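Galactose mutarotase-like protein (Clostridium acetobutylicum, PDB 3OS7) probably binds carbohydrates and, as a member of the aldose 1-epimerase family, may interconvert the anomers of aldose sugars. Local coordinates at residues 6-10 and 123-129; 66-70 and 112-116; 103-107 and 215-219. All coordinates share one frame; numbering follows the deposited sequence. Where two conformers were deposited one is given.

Contact 1 of 3, residues 6-10 and 123-129; sequences DLWIK and KIDQDKA
I9, on the first strand, and L7, just before it, reach onto the tip of the hairpin 118-137 through apolar side chains, and no hydrogen bond crosses the contact. CG1 of I9 lies 3.7 Å from CG2 of I124, the two isoleucine side chains lying alongside one another and pointing opposite ways. A129 CB completes the patch, 4.1 Å from I9 CG1 and 4.2 Å from L7 CD1; its small methyl leaves room for L7 and I9. Branched aliphatic chains suit the place, offering methyls without needing polar partners.

Methyl ends also meet backbone. With CG trans to its own nitrogen (chi1 177°), L7 extends over the turn, where CD2 comes within 3.5 Å of Q126 O, and its CD1 lies 3.6 Å from K128 O on the strand that follows. I9 CD1 similarly abuts the backbone of K123, 3.5 Å from K123 N.

Within the hairpin, D125 and K128 exchange two backbone hydrogen bonds around the two-residue beta-hairpin turn Q126-D127, close to type II', and K123 NZ forms a salt bridge with D125 OD2 at 3.3 Å.

Strands 8-10 and 123-125 run nearly antiparallel, 173° between their directions, but their axes stay 7.4 Å apart, in different sheets. W8 and K10 pair with A24 and R22 of strand 18-25, whereas K123 pairs with L130, and A129 with L159 of strand 151-160.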
loop_
_atom_site.group_PDB
_atom_site.type_symbol
_atom_site.label_atom_id
_atom_site.label_comp_id
_atom_site.label_asym_id
_atom_site.label_seq_id
_atom_site.Cartn_x
_atom_site.Cartn_y
_atom_site.Cartn_z
ATOM N N ASP A 6 24.789 4.188 -12.272
ATOM C CA ASP A 6 23.449 3.677 -11.970
ATOM C C ASP A 6 22.735 4.531 -10.912
ATOM O O ASP A 6 21.738 4.097 -10.324
ATOM C CB ASP A 6 23.551 2.222 -11.516
ATOM C CG ASP A 6 24.344 2.066 -10.236
ATOM O OD1 ASP A 6 24.981 3.060 -9.785
ATOM O OD2 ASP A 6 24.344 0.942 -9.682
ATOM N N LEU A 7 23.239 5.750 -10.688
ATOM C CA LEU A 7 22.585 6.708 -9.827
ATOM C C LEU A 7 22.088 7.902 -10.622
ATOM O O LEU A 7 22.888 8.667 -11.139
ATOM C CB LEU A 7 23.544 7.162 -8.718
ATOM C CG LEU A 7 23.035 8.226 -7.748
ATOM C CD1 LEU A 7 21.913 7.645 -6.826
ATOM C CD2 LEU A 7 24.227 8.734 -6.931
ATOM N N TRP A 8 20.766 8.080 -10.698
ATOM C CA TRP A 8 20.187 9.174 -11.480
ATOM C C TRP A 8 18.705 9.360 -11.214
ATOM O O TRP A 8 18.033 8.474 -10.644
ATOM C CB TRP A 8 20.451 8.996 -12.991
ATOM C CG TRP A 8 20.143 7.638 -13.529
ATOM C CD1 TRP A 8 21.022 6.612 -13.705
ATOM C CD2 TRP A 8 18.862 7.146 -13.939
ATOM N NE1 TRP A 8 20.367 5.514 -14.220
ATOM C CE2 TRP A 8 19.043 5.813 -14.367
ATOM C CE3 TRP A 8 17.577 7.716 -14.014
ATOM C CZ2 TRP A 8 18.000 5.038 -14.859
ATOM C CZ3 TRP A 8 16.544 6.942 -14.491
ATOM C CH2 TRP A 8 16.758 5.601 -14.879
ATOM N N ILE A 9 18.213 10.523 -11.611
ATOM C CA ILE A 9 16.788 10.860 -11.548
ATOM C C ILE A 9 16.455 11.553 -12.848
ATOM O O ILE A 9 17.082 12.536 -13.201
ATOM C CB ILE A 9 16.438 11.809 -10.393
ATOM C CG1 ILE A 9 16.841 11.185 -9.036
ATOM C CG2 ILE A 9 14.943 12.192 -10.443
ATOM C CD1 ILE A 9 16.588 12.110 -7.835
ATOM N N LYS A 10 15.420 11.072 -13.526
ATOM C CA LYS A 10 15.002 11.598 -14.841
ATOM C C LYS A 10 13.518 11.921 -14.811
ATOM O O LYS A 10 12.707 11.070 -14.466
ATOM C CB LYS A 10 15.314 10.592 -15.940
ATOM C CG LYS A 10 14.903 11.023 -17.344
ATOM C CD LYS A 10 15.345 10.001 -18.379
ATOM C CE LYS A 10 15.058 10.472 -19.785
ATOM N NZ LYS A 10 15.571 9.495 -20.799
ATOM N N LYS A 123 16.461 14.578 -5.359
ATOM C CA LYS A 123 17.819 14.760 -4.878
ATOM C C LYS A 123 18.601 13.483 -4.979
ATOM O O LYS A 123 18.114 12.426 -4.549
ATOM C CB LYS A 123 17.763 15.179 -3.402
ATOM C CG LYS A 123 19.102 15.421 -2.686
ATOM C CD LYS A 123 18.800 16.078 -1.313
ATOM C CE LYS A 123 20.043 16.582 -0.589
ATOM N NZ LYS A 123 20.670 15.506 0.194
ATOM N N ILE A 124 19.807 13.589 -5.533
ATOM C CA ILE A 124 20.784 12.527 -5.427
ATOM C C ILE A 124 21.830 12.892 -4.396
ATOM O O ILE A 124 22.320 14.019 -4.346
ATOM C CB ILE A 124 21.360 12.103 -6.795
ATOM C CG1 ILE A 124 21.990 13.223 -7.588
ATOM C CG2 ILE A 124 20.227 11.505 -7.649
ATOM C CD1 ILE A 124 22.616 12.737 -8.926
ATOM N N ASP A 125 22.142 11.949 -3.526
ATOM C CA ASP A 125 23.038 12.244 -2.404
ATOM C C ASP A 125 23.578 10.972 -1.829
ATOM O O ASP A 125 22.816 10.040 -1.544
ATOM C CB ASP A 125 22.307 13.006 -1.296
ATOM C CG ASP A 125 23.251 13.465 -0.172
ATOM O OD1 ASP A 125 24.345 14.033 -0.483
ATOM O OD2 ASP A 125 22.882 13.250 1.016
ATOM N N GLN A 126 24.885 11.021 -1.569
ATOM C CA GLN A 126 25.714 9.853 -1.387
ATOM C C GLN A 126 25.418 8.993 -2.597
ATOM O O GLN A 126 25.561 9.472 -3.729
ATOM C CB GLN A 126 25.439 9.168 -0.039
ATOM C CG GLN A 126 25.284 10.179 1.114
ATOM C CD GLN A 126 26.184 9.894 2.316
ATOM O OE1 GLN A 126 25.823 10.200 3.455
ATOM N NE2 GLN A 126 27.363 9.326 2.065
ATOM N N ASP A 127 24.989 7.758 -2.369
ATOM C CA ASP A 127 24.594 6.884 -3.457
ATOM C C ASP A 127 23.108 6.514 -3.360
ATOM O O ASP A 127 22.739 5.393 -3.655
ATOM C CB ASP A 127 25.467 5.626 -3.483
ATOM C CG ASP A 127 26.954 5.939 -3.749
ATOM O OD1 ASP A 127 27.281 7.102 -4.090
ATOM O OD2 ASP A 127 27.793 5.017 -3.614
ATOM N N LYS A 128 22.276 7.475 -2.963
ATOM C CA LYS A 128 20.817 7.295 -2.884
ATOM C C LYS A 128 20.074 8.277 -3.808
ATOM O O LYS A 128 20.543 9.392 -4.013
ATOM C CB LYS A 128 20.336 7.573 -1.476
ATOM C CG LYS A 128 21.012 6.687 -0.411
ATOM C CD LYS A 128 20.694 7.151 1.014
ATOM C CE LYS A 128 21.611 6.461 2.031
ATOM N NZ LYS A 128 21.473 4.969 1.976
ATOM N N ALA A 129 18.892 7.878 -4.281
ATOM C CA ALA A 129 18.037 8.753 -5.066
ATOM C C ALA A 129 16.767 8.963 -4.283
ATOM O O ALA A 129 16.107 8.000 -3.896
ATOM C CB ALA A 129 17.754 8.170 -6.467
#

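Contact 2 of 3, residues 66-70 and 112-116; sequences KNRPQ and IKNSK
The backbones of K66, on helix 62-67, and N114, in the type I turn 112-115 closed by S115 N to I112 O, approach to 5.8 Å between their CA atoms. The N114 side chain spans the gap. Its ND2 donates to K66 O over 3.1 Å in a nearly straight bond (168° at the hydrogen), and the acceptor lies in the plane of the N114 amide. Asparagine suits the place because its amide works in both directions: while ND2 gives to the helix, OD1 receives K113 NZ at 2.9 Å. With both ends engaged, the rotation of the amide is well defined.

P69 fills the space beside this bond. Its ring crosses the N114 side chain at about a right angle, CD lying 3.3 Å from ND2, while CG rests 3.4 Å from K113 O. A compact ring without an N-H can press against these groups without asking for a bond.

K113 extends toward Q70, whose OE1 lies 3.3 Å from K113 CE. The bend at chi4 (-47°) turns NZ back to N114 OD1 and to G110 O, which also accepts from it. A water stitches the polar ends together: it takes a hydrogen from N114 ND2 (2.9 Å) and gives to Q70 OE1 and N67 O, with a weak bond from K113 NZ besides. Q70 NE2 and R68 NH2 hold a tartrate, probably from the crystallisation liquor, which may mark a pocket.

Around the contact, K66 and P69 pack on V36, and S115 forms a backbone bond with G37. K113 leans on L77 of strand 76-77, and I112 touches F135 of strand 128-137 and V76 of strand 76-77.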
loop_
_atom_site.group_PDB
_atom_site.type_symbol
_atom_site.label_atom_id
_atom_site.label_comp_id
_atom_site.label_asym_id
_atom_site.label_seq_id
_atom_site.Cartn_x
_atom_site.Cartn_y
_atom_site.Cartn_z
ATOM N N LYS A 66 -5.972 5.676 -14.547
ATOM C CA LYS A 66 -6.443 6.673 -13.579
ATOM C C LYS A 66 -7.745 6.256 -12.905
ATOM O O LYS A 66 -7.972 6.572 -11.734
ATOM C CB LYS A 66 -6.615 8.036 -14.237
ATOM C CG LYS A 66 -7.260 9.107 -13.339
ATOM C CD LYS A 66 -7.264 10.491 -13.988
ATOM C CE LYS A 66 -8.361 10.639 -15.047
ATOM N NZ LYS A 66 -8.340 11.986 -15.726
ATOM N N ASN A 67 -8.592 5.549 -13.644
ATOM C CA ASN A 67 -9.867 5.086 -13.101
ATOM C C ASN A 67 -9.771 3.878 -12.174
ATOM O O ASN A 67 -10.666 3.670 -11.354
ATOM C CB ASN A 67 -10.821 4.772 -14.236
ATOM C CG ASN A 67 -11.415 6.015 -14.833
ATOM O OD1 ASN A 67 -11.499 7.068 -14.170
ATOM N ND2 ASN A 67 -11.838 5.912 -16.079
ATOM N N ARG A 68 -8.690 3.111 -12.280
ATOM C CA ARG A 68 -8.467 1.938 -11.401
ATOM C C ARG A 68 -6.966 1.741 -11.134
ATOM O O ARG A 68 -6.346 0.778 -11.564
ATOM C CB ARG A 68 -9.077 0.692 -12.024
ATOM C CG ARG A 68 -9.322 -0.409 -11.019
ATOM C CD ARG A 68 -9.488 -1.720 -11.726
ATOM N NE ARG A 68 -9.827 -2.790 -10.790
ATOM C CZ ARG A 68 -9.885 -4.065 -11.134
ATOM N NH1 ARG A 68 -9.609 -4.426 -12.372
ATOM N NH2 ARG A 68 -10.173 -4.978 -10.228
ATOM N N PRO A 69 -6.367 2.673 -10.395
ATOM C CA PRO A 69 -4.916 2.577 -10.186
ATOM C C PRO A 69 -4.555 1.593 -9.083
ATOM O O PRO A 69 -3.377 1.171 -8.956
ATOM C CB PRO A 69 -4.545 4.013 -9.800
ATOM C CG PRO A 69 -5.739 4.507 -9.098
ATOM C CD PRO A 69 -6.905 3.934 -9.874
ATOM N N GLN A 70 -5.556 1.207 -8.292
ATOM C CA GLN A 70 -5.285 0.389 -7.131
ATOM C C GLN A 70 -4.793 -1.042 -7.406
ATOM O O GLN A 70 -4.372 -1.717 -6.472
ATOM C CB GLN A 70 -6.502 0.319 -6.212
ATOM C CG GLN A 70 -7.732 -0.332 -6.803
ATOM C CD GLN A 70 -8.630 0.668 -7.429
ATOM O OE1 GLN A 70 -8.179 1.730 -7.826
ATOM N NE2 GLN A 70 -9.921 0.335 -7.556
ATOM N N ILE A 112 -7.294 9.899 -2.942
ATOM C CA ILE A 112 -5.957 10.434 -3.152
ATOM C C ILE A 112 -5.162 9.548 -4.118
ATOM O O ILE A 112 -4.310 10.027 -4.825
ATOM C CB ILE A 112 -5.155 10.737 -1.832
ATOM C CG1 ILE A 112 -4.879 9.481 -1.025
ATOM C CG2 ILE A 112 -5.883 11.814 -0.978
ATOM C CD1 ILE A 112 -4.041 9.784 0.243
ATOM N N LYS A 113 -5.506 8.269 -4.198
ATOM C CA LYS A 113 -4.880 7.358 -5.162
ATOM C C LYS A 113 -5.210 7.715 -6.619
ATOM O O LYS A 113 -4.501 7.295 -7.519
ATOM C CB LYS A 113 -5.322 5.905 -4.935
ATOM C CG LYS A 113 -6.809 5.639 -5.129
ATOM C CD LYS A 113 -7.186 4.186 -4.704
ATOM C CE LYS A 113 -8.504 3.797 -5.252
ATOM N NZ LYS A 113 -9.551 4.806 -5.060
ATOM N N ASN A 114 -6.320 8.422 -6.825
ATOM C CA ASN A 114 -6.759 8.816 -8.186
ATOM C C ASN A 114 -6.369 10.242 -8.541
ATOM O O ASN A 114 -6.598 10.690 -9.660
ATOM C CB ASN A 114 -8.285 8.721 -8.300
ATOM C CG ASN A 114 -8.847 7.359 -7.885
ATOM O OD1 ASN A 114 -9.266 7.191 -6.749
ATOM N ND2 ASN A 114 -8.883 6.401 -8.813
ATOM N N SER A 115 -5.800 10.967 -7.589
ATOM C CA SER A 115 -5.659 12.426 -7.683
ATOM C C SER A 115 -4.274 12.857 -8.110
ATOM O O SER A 115 -3.340 12.067 -8.090
ATOM C CB SER A 115 -6.011 13.045 -6.333
ATOM O OG SER A 115 -7.382 12.837 -6.092
ATOM N N LYS A 116 -4.141 14.112 -8.530
ATOM C CA LYS A 116 -2.834 14.629 -8.953
ATOM C C LYS A 116 -2.009 15.060 -7.760
ATOM O O LYS A 116 -2.476 15.819 -6.929
ATOM C CB LYS A 116 -2.983 15.836 -9.875
ATOM C CG LYS A 116 -3.722 15.545 -11.157
ATOM C CD LYS A 116 -3.530 16.698 -12.165
ATOM C CE LYS A 116 -4.582 16.618 -13.254
ATOM N NZ LYS A 116 -4.291 17.572 -14.370
HETATM O O HOH W 1 -10.269 3.880 -8.220
#

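Contact 3 of 3, residues 103-107 and 215-219; sequences KNNNY and SRNLP
R216 grips N104 side-on: NE and NH2 of the arginine both donate to the single carbonyl oxygen N104 O, over 2.8 Å from NE and 2.9 Å from NH2. That oxygen lies in the guanidinium plane, at its edge. NH2 makes a further, weak bond to N105 O at 3.0 Å. Arginine suits the task because its donors point outward in one plane and can serve two successive carbonyls. The bend at chi3 (61°) folds the chain so that this edge faces the loop. In the reverse direction N106 ND2 gives a weak bond to R216 O, 3.3 Å away, while the amide of N104 packs over the R216 backbone, its CG 3.8 Å from R216 CA. L218 lays CD1 over the centre of one guanidinium face, 3.7 Å above the plane.

N105 O belongs to a G1 beta bulge, and N104 O comes from the residue just before it: at the start of strand 106-108, N105 and N106 both face E101. N105 adopts the left-handed backbone conformation (phi 49°) of such a bulge, one that asparagine accepts more readily than most residues.

A second shell fixes these groups. The carboxylate of E101 takes hydrogen bonds from the side-chain amides of both N104 and N106. D84 and D85 form salt bridges with R216 NH2, which would probably stabilise its positive charge, and D85 also accepts from N105 ND2. Just before segment 215-219, D214 OD1 accepts from the backbone N of R216, an Asx turn, and from that of L218.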
loop_
_atom_site.group_PDB
_atom_site.type_symbol
_atom_site.label_atom_id
_atom_site.label_comp_id
_atom_site.label_asym_id
_atom_site.label_seq_id
_atom_site.Cartn_x
_atom_site.Cartn_y
_atom_site.Cartn_z
ATOM N N LYS A 103 -22.499 -2.305 -4.549
ATOM C CA LYS A 103 -23.062 -3.612 -4.216
ATOM C C LYS A 103 -23.134 -3.793 -2.691
ATOM O O LYS A 103 -24.149 -4.213 -2.164
ATOM C CB LYS A 103 -22.241 -4.728 -4.907
ATOM C CG LYS A 103 -22.392 -6.165 -4.361
ATOM C CD LYS A 103 -21.460 -7.126 -5.147
ATOM C CE LYS A 103 -20.890 -8.255 -4.288
ATOM N NZ LYS A 103 -21.893 -9.256 -3.849
ATOM N N ASN A 104 -22.087 -3.389 -1.990
ATOM C CA ASN A 104 -22.049 -3.532 -0.531
ATOM C C ASN A 104 -22.388 -2.231 0.267
ATOM O O ASN A 104 -22.310 -2.213 1.509
ATOM C CB ASN A 104 -20.679 -4.082 -0.115
ATOM C CG ASN A 104 -20.449 -5.497 -0.600
ATOM O OD1 ASN A 104 -21.350 -6.322 -0.561
ATOM N ND2 ASN A 104 -19.230 -5.785 -1.031
ATOM N N ASN A 105 -22.774 -1.178 -0.457
ATOM C CA ASN A 105 -23.114 0.146 0.082
ATOM C C ASN A 105 -22.071 0.698 1.052
ATOM O O ASN A 105 -22.365 0.957 2.208
ATOM C CB ASN A 105 -24.512 0.127 0.719
ATOM C CG ASN A 105 -25.134 1.495 0.776
ATOM O OD1 ASN A 105 -25.359 2.139 -0.267
ATOM N ND2 ASN A 105 -25.413 1.967 1.984
ATOM N N ASN A 106 -20.844 0.848 0.559
ATOM C CA ASN A 106 -19.747 1.367 1.363
ATOM C C ASN A 106 -19.035 2.500 0.652
ATOM O O ASN A 106 -19.169 2.662 -0.571
ATOM C CB ASN A 106 -18.752 0.244 1.630
ATOM C CG ASN A 106 -19.313 -0.855 2.500
ATOM O OD1 ASN A 106 -20.041 -0.607 3.487
ATOM N ND2 ASN A 106 -18.970 -2.091 2.152
ATOM N N TYR A 107 -18.269 3.289 1.411
ATOM C CA TYR A 107 -17.209 4.103 0.854
ATOM C C TYR A 107 -15.922 3.318 0.997
ATOM O O TYR A 107 -15.652 2.757 2.069
ATOM C CB TYR A 107 -17.091 5.474 1.535
ATOM C CG TYR A 107 -16.076 6.348 0.839
ATOM C CD1 TYR A 107 -16.377 6.972 -0.356
ATOM C CD2 TYR A 107 -14.786 6.493 1.337
ATOM C CE1 TYR A 107 -15.461 7.726 -1.025
ATOM C CE2 TYR A 107 -13.845 7.252 0.653
ATOM C CZ TYR A 107 -14.194 7.859 -0.534
ATOM O OH TYR A 107 -13.286 8.616 -1.223
ATOM N N SER A 215 -21.038 -10.478 4.869
ATOM C CA SER A 215 -21.325 -10.553 3.436
ATOM C C SER A 215 -21.149 -9.196 2.732
ATOM O O SER A 215 -21.095 -9.161 1.509
ATOM C CB SER A 215 -22.742 -11.075 3.229
ATOM O OG SER A 215 -23.656 -10.135 3.739
ATOM N N ARG A 216 -21.031 -8.096 3.497
ATOM C CA ARG A 216 -20.674 -6.784 2.923
ATOM C C ARG A 216 -19.182 -6.469 3.034
ATOM O O ARG A 216 -18.738 -5.361 2.766
ATOM C CB ARG A 216 -21.517 -5.701 3.590
ATOM C CG ARG A 216 -22.987 -5.801 3.230
ATOM C CD ARG A 216 -23.830 -4.827 4.002
ATOM N NE ARG A 216 -23.412 -3.460 3.721
ATOM C CZ ARG A 216 -23.479 -2.443 4.573
ATOM N NH1 ARG A 216 -23.945 -2.596 5.810
ATOM N NH2 ARG A 216 -23.074 -1.245 4.178
ATOM N N ASN A 217 -18.398 -7.474 3.405
ATOM C CA ASN A 217 -16.968 -7.346 3.616
ATOM C C ASN A 217 -16.538 -6.432 4.761
ATOM O O ASN A 217 -15.398 -6.007 4.798
ATOM C CB ASN A 217 -16.226 -7.024 2.303
ATOM C CG ASN A 217 -16.222 -8.208 1.338
ATOM O OD1 ASN A 217 -16.307 -9.353 1.756
ATOM N ND2 ASN A 217 -16.121 -7.931 0.063
ATOM N N LEU A 218 -17.440 -6.213 5.713
ATOM C CA LEU A 218 -17.175 -5.465 6.948
ATOM C C LEU A 218 -16.813 -6.471 8.047
ATOM O O LEU A 218 -17.379 -7.560 8.097
ATOM C CB LEU A 218 -18.408 -4.663 7.359
ATOM C CG LEU A 218 -18.896 -3.675 6.296
ATOM C CD1 LEU A 218 -20.335 -3.180 6.605
ATOM C CD2 LEU A 218 -17.930 -2.552 6.180
ATOM N N PRO A 219 -15.866 -6.112 8.923
ATOM C CA PRO A 219 -15.542 -7.053 10.001
ATOM C C PRO A 219 -16.690 -7.284 10.924
ATOM O O PRO A 219 -17.446 -6.344 11.252
ATOM C CB PRO A 219 -14.417 -6.360 10.776
ATOM C CG PRO A 219 -13.956 -5.247 9.906
ATOM C CD PRO A 219 -15.060 -4.884 8.993
#

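From the N terminus, strand 8-14 is the first element involved: contact 1 brings it against the hairpin 118-137 and so closes a loop of more than a hundred residues. Contact 2 is nested inside that loop, joining helix 62-67 to the turn that leads into strand 118-125; the nearest atoms of contacts 1 and 2 are about 17 Å apart. Residues 103-107 lie inside the loops of both contacts, but their partner 215-219 comes later, so contact 3 crosses each and ties strand 106-108 to the loop after strand 201-213. Contacts 2 and 3 come within about 6 Å at their nearest atoms, whereas contacts 1 and 3 lie on opposite sides of the chain's centre.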